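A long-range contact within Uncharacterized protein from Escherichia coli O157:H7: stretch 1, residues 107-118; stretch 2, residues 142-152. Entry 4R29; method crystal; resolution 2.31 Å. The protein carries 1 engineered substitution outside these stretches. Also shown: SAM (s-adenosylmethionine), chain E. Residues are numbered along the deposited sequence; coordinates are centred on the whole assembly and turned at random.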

ATOM      1  N   ARG A 107       8.694  -9.713   6.713  1.00 16.28           N
ATOM      2  CA  ARG A 107       8.827  -8.384   7.303  1.00 21.46           C
ATOM      3  C   ARG A 107       7.486  -7.940   7.877  1.00 20.27           C
ATOM      4  O   ARG A 107       6.445  -8.494   7.529  1.00 16.37           O
ATOM      5  CB  ARG A 107       9.352  -7.358   6.266  1.00 19.30           C
ATOM      6  CG  ARG A 107       8.460  -7.181   5.045  1.00 18.34           C
ATOM      7  CD  ARG A 107       8.960  -6.070   4.107  1.00 17.65           C
ATOM      8  NE  ARG A 107       8.019  -5.859   3.014  1.00 20.62           N
ATOM      9  CZ  ARG A 107       7.899  -4.737   2.303  1.00 22.01           C
ATOM     10  NH1 ARG A 107       8.682  -3.679   2.550  1.00 20.00           N
ATOM     11  NH2 ARG A 107       6.997  -4.678   1.332  1.00 14.03           N
ATOM     12  N   PRO A 108       7.511  -6.938   8.763  1.00 18.87           N
ATOM     13  CA  PRO A 108       6.279  -6.509   9.433  1.00 21.99           C
ATOM     14  C   PRO A 108       5.354  -5.557   8.636  1.00 18.66           C
ATOM     15  O   PRO A 108       4.175  -5.484   8.961  1.00 19.67           O
ATOM     16  CB  PRO A 108       6.804  -5.834  10.716  1.00 21.20           C
ATOM     17  CG  PRO A 108       8.150  -5.320  10.334  1.00 21.00           C
ATOM     18  CD  PRO A 108       8.715  -6.372   9.398  1.00 22.27           C
ATOM     19  N   MET A 109       5.866  -4.812   7.665  1.00 17.50           N
ATOM     20  CA  MET A 109       4.979  -4.001   6.822  1.00 18.85           C
ATOM     21  C   MET A 109       5.482  -3.673   5.422  1.00 15.99           C
ATOM     22  O   MET A 109       6.672  -3.776   5.117  1.00 15.39           O
ATOM     23  CB  MET A 109       4.395  -2.765   7.542  1.00 21.14           C
ATOM     24  CG  MET A 109       5.117  -1.477   7.427  1.00 22.46           C
ATOM     25  SD  MET A 109       5.072  -0.500   5.885  1.00 18.22           S
ATOM     26  CE  MET A 109       6.490   0.500   6.344  1.00 16.56           C
ATOM     27  N   GLY A 110       4.516  -3.368   4.564  1.00 17.00           N
ATOM     28  CA  GLY A 110       4.756  -3.020   3.177  1.00 18.86           C
ATOM     29  C   GLY A 110       3.686  -2.025   2.763  1.00 16.89           C
ATOM     30  O   GLY A 110       2.690  -1.847   3.465  1.00 17.85           O
ATOM     31  N   GLN A 111       3.890  -1.378   1.630  1.00 15.93           N
ATOM     32  CA  GLN A 111       2.960  -0.364   1.152  1.00 18.15           C
ATOM     33  C   GLN A 111       2.861  -0.536  -0.364  1.00 18.09           C
ATOM     34  O   GLN A 111       3.856  -0.793  -1.024  1.00 19.65           O
ATOM     35  CB  GLN A 111       3.452   1.044   1.540  1.00 16.03           C
ATOM     36  CG  GLN A 111       2.640   2.201   0.930  1.00 18.40           C
ATOM     37  CD  GLN A 111       3.104   2.569  -0.476  1.00 20.95           C
ATOM     38  OE1 GLN A 111       4.295   2.726  -0.719  1.00 24.73           O
ATOM     39  NE2 GLN A 111       2.167   2.702  -1.399  1.00 18.88           N
ATOM     40  N   PHE A 112       1.655  -0.445  -0.901  1.00 19.69           N
ATOM     41  CA  PHE A 112       1.445  -0.535  -2.342  1.00 19.03           C
ATOM     42  C   PHE A 112       0.235   0.319  -2.726  1.00 17.46           C
ATOM     43  O   PHE A 112      -0.346   0.968  -1.879  1.00 21.96           O
ATOM     44  CB  PHE A 112       1.312  -2.000  -2.797  1.00 17.07           C
ATOM     45  CG  PHE A 112       0.136  -2.742  -2.192  1.00 19.80           C
ATOM     46  CD1 PHE A 112       0.240  -3.350  -0.935  1.00 19.36           C
ATOM     47  CD2 PHE A 112      -1.068  -2.859  -2.892  1.00 20.60           C
ATOM     48  CE1 PHE A 112      -0.832  -4.054  -0.384  1.00 17.12           C
ATOM     49  CE2 PHE A 112      -2.153  -3.563  -2.348  1.00 19.72           C
ATOM     50  CZ  PHE A 112      -2.032  -4.156  -1.086  1.00 17.38           C
ATOM     51  N   SER A 113      -0.148   0.316  -3.995  1.00 22.37           N
ATOM     52  CA  SER A 113      -1.253   1.154  -4.460  1.00 20.78           C
ATOM     53  C   SER A 113      -2.272   0.345  -5.222  1.00 22.95           C
ATOM     54  O   SER A 113      -1.946  -0.670  -5.838  1.00 21.23           O
ATOM     55  CB  SER A 113      -0.724   2.249  -5.389  1.00 21.22           C
ATOM     56  OG  SER A 113      -0.072   3.237  -4.621  1.00 35.71           O
ATOM     57  N   VAL A 114      -3.515   0.793  -5.194  1.00 24.64           N
ATOM     58  CA  VAL A 114      -4.526   0.169  -6.032  1.00 29.94           C
ATOM     59  C   VAL A 114      -5.227   1.245  -6.851  1.00 28.32           C
ATOM     60  O   VAL A 114      -5.390   2.369  -6.383  1.00 26.71           O
ATOM     61  CB  VAL A 114      -5.536  -0.668  -5.209  1.00 26.36           C
ATOM     62  CG1 VAL A 114      -4.832  -1.831  -4.540  1.00 25.61           C
ATOM     63  CG2 VAL A 114      -6.239   0.200  -4.169  1.00 25.71           C
ATOM     64  N   ASP A 115      -5.616   0.899  -8.075  1.00 25.46           N
ATOM     65  CA  ASP A 115      -6.358   1.833  -8.931  1.00 35.28           C
ATOM     66  C   ASP A 115      -7.873   1.700  -8.725  1.00 32.74           C
ATOM     67  O   ASP A 115      -8.664   2.361  -9.405  1.00 30.93           O
ATOM     68  CB  ASP A 115      -5.978   1.674 -10.420  1.00 28.76           C
ATOM     69  CG  ASP A 115      -6.285   0.287 -10.969  1.00 35.14           C
ATOM     70  OD1 ASP A 115      -7.184  -0.397 -10.427  1.00 33.79           O
ATOM     71  OD2 ASP A 115      -5.627  -0.118 -11.955  1.00 42.62           O
ATOM     72  N   SER A 116      -8.256   0.846  -7.776  1.00 30.64           N
ATOM     73  CA  SER A 116      -9.656   0.603  -7.454  1.00 25.53           C
ATOM     74  C   SER A 116      -9.833  -0.058  -6.093  1.00 28.93           C
ATOM     75  O   SER A 116      -9.202  -1.076  -5.794  1.00 24.59           O
ATOM     76  CB  SER A 116     -10.298  -0.276  -8.520  1.00 27.75           C
ATOM     77  OG  SER A 116     -11.570  -0.717  -8.080  1.00 32.48           O
ATOM     78  N   LEU A 117     -10.709   0.515  -5.272  1.00 31.03           N
ATOM     79  CA  LEU A 117     -11.040  -0.084  -3.984  1.00 27.30           C
ATOM     80  C   LEU A 117     -11.753  -1.441  -4.132  1.00 28.76           C
ATOM     81  O   LEU A 117     -12.077  -2.076  -3.135  1.00 26.57           O
ATOM     82  CB  LEU A 117     -11.853   0.880  -3.119  1.00 25.77           C
ATOM     83  CG  LEU A 117     -11.074   2.069  -2.543  1.00 30.78           C
ATOM     84  CD1 LEU A 117     -11.979   3.005  -1.722  1.00 30.30           C
ATOM     85  CD2 LEU A 117      -9.869   1.587  -1.724  1.00 26.32           C
ATOM     86  N   TYR A 118     -11.970  -1.878  -5.377  1.00 31.48           N
ATOM     87  CA  TYR A 118     -12.545  -3.202  -5.671  1.00 31.43           C
ATOM     88  C   TYR A 118     -11.503  -4.214  -6.118  1.00 29.68           C
ATOM     89  O   TYR A 118     -11.835  -5.335  -6.519  1.00 31.03           O
ATOM     90  CB  TYR A 118     -13.693  -3.105  -6.688  1.00 32.56           C
ATOM     91  CG  TYR A 118     -14.857  -2.347  -6.106  1.00 35.62           C
ATOM     92  CD1 TYR A 118     -15.810  -2.994  -5.330  1.00 33.29           C
ATOM     93  CD2 TYR A 118     -14.965  -0.967  -6.272  1.00 35.80           C
ATOM     94  CE1 TYR A 118     -16.857  -2.298  -4.768  1.00 37.90           C
ATOM     95  CE2 TYR A 118     -16.010  -0.261  -5.705  1.00 37.59           C
ATOM     96  CZ  TYR A 118     -16.953  -0.932  -4.954  1.00 39.19           C
ATOM     97  OH  TYR A 118     -18.000  -0.239  -4.391  1.00 47.72           O
ATOM     98  N   ASP A 142      -6.734  11.149  -8.306  1.00 43.37           N
ATOM     99  CA  ASP A 142      -8.184  11.054  -8.194  1.00 41.32           C
ATOM    100  C   ASP A 142      -8.725   9.644  -7.969  1.00 42.45           C
ATOM    101  O   ASP A 142      -9.820   9.474  -7.439  1.00 45.14           O
ATOM    102  CB  ASP A 142      -8.839  11.630  -9.444  1.00 38.80           C
ATOM    103  CG  ASP A 142      -9.957  12.569  -9.108  1.00 49.68           C
ATOM    104  OD1 ASP A 142      -9.998  13.023  -7.937  1.00 49.43           O
ATOM    105  OD2 ASP A 142     -10.788  12.856 -10.003  1.00 57.81           O
ATOM    106  N   PHE A 143      -7.983   8.633  -8.380  1.00 36.28           N
ATOM    107  CA  PHE A 143      -8.527   7.283  -8.314  1.00 41.25           C
ATOM    108  C   PHE A 143      -7.679   6.333  -7.485  1.00 37.71           C
ATOM    109  O   PHE A 143      -8.158   5.290  -7.060  1.00 33.34           O
ATOM    110  CB  PHE A 143      -8.751   6.713  -9.720  1.00 41.63           C
ATOM    111  CG  PHE A 143      -7.521   6.723 -10.595  1.00 40.98           C
ATOM    112  CD1 PHE A 143      -6.605   5.678 -10.542  1.00 41.13           C
ATOM    113  CD2 PHE A 143      -7.294   7.762 -11.484  1.00 43.55           C
ATOM    114  CE1 PHE A 143      -5.469   5.678 -11.351  1.00 41.54           C
ATOM    115  CE2 PHE A 143      -6.160   7.771 -12.301  1.00 49.73           C
ATOM    116  CZ  PHE A 143      -5.248   6.727 -12.234  1.00 44.38           C
ATOM    117  N   LEU A 144      -6.424   6.712  -7.260  1.00 34.90           N
ATOM    118  CA  LEU A 144      -5.458   5.858  -6.598  1.00 29.19           C
ATOM    119  C   LEU A 144      -5.601   5.886  -5.075  1.00 30.63           C
ATOM    120  O   LEU A 144      -5.802   6.944  -4.471  1.00 26.74           O
ATOM    121  CB  LEU A 144      -4.045   6.286  -6.992  1.00 32.82           C
ATOM    122  CG  LEU A 144      -3.210   5.311  -7.824  1.00 36.34           C
ATOM    123  CD1 LEU A 144      -4.082   4.434  -8.712  1.00 37.94           C
ATOM    124  CD2 LEU A 144      -2.162   6.062  -8.642  1.00 37.29           C
ATOM    125  N   TYR A 145      -5.507   4.707  -4.467  1.00 28.29           N
ATOM    126  CA  TYR A 145      -5.465   4.586  -3.009  1.00 29.56           C
ATOM    127  C   TYR A 145      -4.172   3.923  -2.553  1.00 24.78           C
ATOM    128  O   TYR A 145      -3.704   2.984  -3.176  1.00 24.35           O
ATOM    129  CB  TYR A 145      -6.667   3.795  -2.501  1.00 22.96           C
ATOM    130  CG  TYR A 145      -7.943   4.563  -2.627  1.00 28.01           C
ATOM    131  CD1 TYR A 145      -8.620   4.624  -3.840  1.00 28.23           C
ATOM    132  CD2 TYR A 145      -8.460   5.261  -1.543  1.00 30.82           C
ATOM    133  CE1 TYR A 145      -9.785   5.353  -3.964  1.00 31.41           C
ATOM    134  CE2 TYR A 145      -9.632   5.987  -1.656  1.00 31.45           C
ATOM    135  CZ  TYR A 145     -10.289   6.031  -2.869  1.00 32.01           C
ATOM    136  OH  TYR A 145     -11.459   6.753  -2.982  1.00 39.23           O
ATOM    137  N   ILE A 146      -3.592   4.435  -1.475  1.00 28.46           N
ATOM    138  CA  ILE A 146      -2.441   3.804  -0.840  1.00 23.83           C
ATOM    139  C   ILE A 146      -2.919   2.712   0.123  1.00 24.17           C
ATOM    140  O   ILE A 146      -3.869   2.914   0.884  1.00 22.35           O
ATOM    141  CB  ILE A 146      -1.617   4.835  -0.026  1.00 25.27           C
ATOM    142  CG1 ILE A 146      -1.249   6.037  -0.889  1.00 24.99           C
ATOM    143  CG2 ILE A 146      -0.371   4.189   0.580  1.00 22.38           C
ATOM    144  CD1 ILE A 146      -0.254   5.719  -1.926  1.00 26.12           C
ATOM    145  N   VAL A 147      -2.247   1.564   0.093  1.00 23.97           N
ATOM    146  CA  VAL A 147      -2.484   0.510   1.071  1.00 17.34           C
ATOM    147  C   VAL A 147      -1.230   0.213   1.868  1.00 16.06           C
ATOM    148  O   VAL A 147      -0.191  -0.151   1.314  1.00 19.14           O
ATOM    149  CB  VAL A 147      -2.971  -0.791   0.406  1.00 18.90           C
ATOM    150  CG1 VAL A 147      -3.383  -1.808   1.478  1.00 15.56           C
ATOM    151  CG2 VAL A 147      -4.119  -0.493  -0.573  1.00 16.17           C
ATOM    152  N   VAL A 148      -1.329   0.377   3.179  1.00 17.61           N
ATOM    153  CA  VAL A 148      -0.252   0.012   4.085  1.00 18.04           C
ATOM    154  C   VAL A 148      -0.640  -1.291   4.788  1.00 18.00           C
ATOM    155  O   VAL A 148      -1.560  -1.319   5.620  1.00 17.74           O
ATOM    156  CB  VAL A 148       0.008   1.121   5.143  1.00 20.44           C
ATOM    157  CG1 VAL A 148       1.179   0.754   6.054  1.00 15.76           C
ATOM    158  CG2 VAL A 148       0.273   2.475   4.468  1.00 18.28           C
ATOM    159  N   VAL A 149       0.058  -2.369   4.441  1.00 16.25           N
ATOM    160  CA  VAL A 149      -0.244  -3.691   4.985  1.00 17.65           C
ATOM    161  C   VAL A 149       0.800  -4.081   6.054  1.00 18.58           C
ATOM    162  O   VAL A 149       2.008  -3.931   5.841  1.00 17.23           O
ATOM    163  CB  VAL A 149      -0.332  -4.755   3.840  1.00 20.23           C
ATOM    164  CG1 VAL A 149       0.954  -4.768   3.014  1.00 16.98           C
ATOM    165  CG2 VAL A 149      -0.664  -6.169   4.386  1.00 18.64           C
ATOM    166  N   TYR A 150       0.328  -4.552   7.208  1.00 21.01           N
ATOM    167  CA  TYR A 150       1.222  -4.886   8.323  1.00 21.48           C
ATOM    168  C   TYR A 150       0.790  -6.119   9.139  1.00 20.20           C
ATOM    169  O   TYR A 150      -0.385  -6.515   9.126  1.00 17.41           O
ATOM    170  CB  TYR A 150       1.430  -3.675   9.245  1.00 20.95           C
ATOM    171  CG  TYR A 150       0.174  -3.155   9.939  1.00 20.67           C
ATOM    172  CD1 TYR A 150      -0.691  -2.275   9.285  1.00 19.75           C
ATOM    173  CD2 TYR A 150      -0.131  -3.532  11.253  1.00 21.20           C
ATOM    174  CE1 TYR A 150      -1.825  -1.774   9.910  1.00 22.17           C
ATOM    175  CE2 TYR A 150      -1.271  -3.053  11.898  1.00 21.60           C
ATOM    176  CZ  TYR A 150      -2.118  -2.174  11.218  1.00 28.46           C
ATOM    177  OH  TYR A 150      -3.253  -1.697  11.836  1.00 27.89           O
ATOM    178  N   ARG A 151       1.762  -6.726   9.825  1.00 19.80           N
ATOM    179  CA  ARG A 151       1.504  -7.838  10.748  1.00 20.41           C
ATOM    180  C   ARG A 151       0.971  -7.279  12.055  1.00 21.50           C
ATOM    181  O   ARG A 151       1.651  -6.497  12.727  1.00 22.20           O
ATOM    182  CB  ARG A 151       2.786  -8.616  11.068  1.00 21.02           C
ATOM    183  CG  ARG A 151       3.571  -9.150   9.873  1.00 19.62           C
ATOM    184  CD  ARG A 151       2.836 -10.253   9.142  1.00 21.20           C
ATOM    185  NE  ARG A 151       2.414 -11.346  10.021  1.00 21.68           N
ATOM    186  CZ  ARG A 151       2.207 -12.596   9.614  1.00 23.46           C
ATOM    187  NH1 ARG A 151       2.429 -12.932   8.338  1.00 20.46           N
ATOM    188  NH2 ARG A 151       1.803 -13.518  10.488  1.00 22.44           N
ATOM    189  N   ASN A 152      -0.242  -7.671  12.414  1.00 21.86           N
ATOM    190  CA  ASN A 152      -0.827  -7.279  13.696  1.00 24.21           C
ATOM    191  C   ASN A 152      -0.267  -8.138  14.829  1.00 26.92           C
ATOM    192  O   ASN A 152      -0.374  -7.797  16.014  1.00 23.88           O
ATOM    193  CB  ASN A 152      -2.341  -7.448  13.632  1.00 26.63           C
ATOM    194  CG  ASN A 152      -3.066  -6.489  14.537  1.00 33.27           C
ATOM    195  OD1 ASN A 152      -2.553  -5.413  14.867  1.00 35.41           O
ATOM    196  ND2 ASN A 152      -4.268  -6.866  14.946  1.00 30.98           N
TER
HETATM  197  N   SAM E 301       6.073  -1.368  -2.329  1.00 21.51           N
HETATM  198  CA  SAM E 301       7.233  -1.006  -1.514  1.00 25.67           C
HETATM  199  C   SAM E 301       7.313  -1.843  -0.243  1.00 22.86           C
HETATM  200  O   SAM E 301       8.394  -1.953   0.346  1.00 21.16           O
HETATM  201  OXT SAM E 301       6.297  -2.390   0.221  1.00 19.90           O
HETATM  202  CB  SAM E 301       7.221   0.465  -1.108  1.00 21.32           C
HETATM  203  CG  SAM E 301       7.520   1.436  -2.240  1.00 30.12           C
HETATM  204  SD  SAM E 301       8.021   3.093  -1.670  1.00 36.13           S
HETATM  205  CE  SAM E 301       8.287   3.796  -3.318  1.00 31.69           C
HETATM  206  C5' SAM E 301       9.751   2.759  -1.259  1.00 30.19           C
HETATM  207  C4' SAM E 301      10.414   4.009  -0.687  1.00 27.71           C
HETATM  208  O4' SAM E 301      11.545   3.652   0.086  1.00 27.15           O
HETATM  209  C3' SAM E 301      10.894   4.959  -1.780  1.00 27.50           C
HETATM  210  O3' SAM E 301       9.921   5.942  -2.080  1.00 23.85           O
HETATM  211  C2' SAM E 301      12.149   5.566  -1.190  1.00 25.28           C
HETATM  212  O2' SAM E 301      11.759   6.753  -0.562  1.00 19.46           O
HETATM  213  C1' SAM E 301      12.595   4.587  -0.107  1.00 25.53           C
HETATM  214  N9  SAM E 301      13.769   3.774  -0.480  1.00 21.30           N
HETATM  215  C8  SAM E 301      14.923   3.652   0.247  1.00 23.33           C
HETATM  216  N7  SAM E 301      15.755   2.800  -0.379  1.00 21.97           N
HETATM  217  C5  SAM E 301      15.141   2.366  -1.502  1.00 24.00           C
HETATM  218  C6  SAM E 301      15.543   1.487  -2.497  1.00 20.38           C
HETATM  219  N6  SAM E 301      16.738   0.908  -2.434  1.00 24.53           N
HETATM  220  N1  SAM E 301      14.693   1.226  -3.546  1.00 26.32           N
HETATM  221  C2  SAM E 301      13.447   1.826  -3.598  1.00 27.36           C
HETATM  222  N3  SAM E 301      13.049   2.698  -2.604  1.00 26.29           N
HETATM  223  C4  SAM E 301      13.884   2.963  -1.569  1.00 22.72           C
HETATM  224  O   HOH W   1     -10.433   4.252  -7.864  1.00 33.50           O

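Strands 109-114 and 145-151 lie side by side and run antiparallel, with an angle of 154° between their directions. Together the two stretches bury 870 Å² against each other. Seven backbone hydrogen bonds hold the ladder. Gly110, Phe112 and Val114 form the hydrogen-bonded pairs with Val149, Val147 and Tyr145. Each pair exchanges two bonds, such as Phe112 N to Val147 O at 2.9 Å and Val147 N to Phe112 O at 2.8 Å. The seventh bond, Arg151 N to Pro108 O at 2.8 Å, extends the ladder past Met109 and Tyr150. Between these pairs the alpha carbons come closer, and CA-H...O contacts fill in, as from Gln111 CA to Val147 O at 3.2 Å.

Three residues cover the most surface: Tyr145, Val147 and Phe112. All three sit on the same face of the sheet, with Val114 and Val149.

Tyr145 is paired with Val114, and its CB lies 4.0 Å from Val114 CG2. Its ring reaches further, to Leu117 in the loop after the strand. Leu117 CG sits 3.8 Å from the Tyr145 ring centroid, nearly on the ring normal, a CH-pi contact over the face. Leu117 CD1 is 3.7 Å from Tyr145 CZ. The aromatic ring thus carries the contact beyond the end of the ladder.

Val147 lies opposite Phe112. Its CB is 3.9 Å from the centroid of the Phe112 ring, again over the face. The chi1 of Phe112 is p, and the end of its side chain comes nearer to the other strand. Phe112 CZ approaches Val147 CG1 to 3.7 Å. The edge of the same ring meets the next valine of this face, with Phe112 CE1 3.9 Å from Val149 CG1. Val147 CG2 also touches Val114 CG2 at 4.2 Å, so the apolar patch is continuous.

Gly110 has no side chain on this face. A CB there would clash with Arg107 NH2, whose guanidinium binds the SAM carboxylate. Arg107 NH2 donates to SAM OXT at 2.6 Å, and Gln111 N donates to the same oxygen at 3.0 Å.

The other face carries Met109, Gln111 and Ser113 against Tyr150, Val148 and Ile146. Contacts here are mostly apolar. Met109 CB meets Tyr150 CB at 3.5 Å, and Met109 SD lies 4.1 Å from Val148 CG1.

Beyond Val114 and Tyr145 a water joins the loops. It donates to Asp115 O at 3.0 Å and to Phe143 O at 2.6 Å, bridging two acceptors that cannot bond directly.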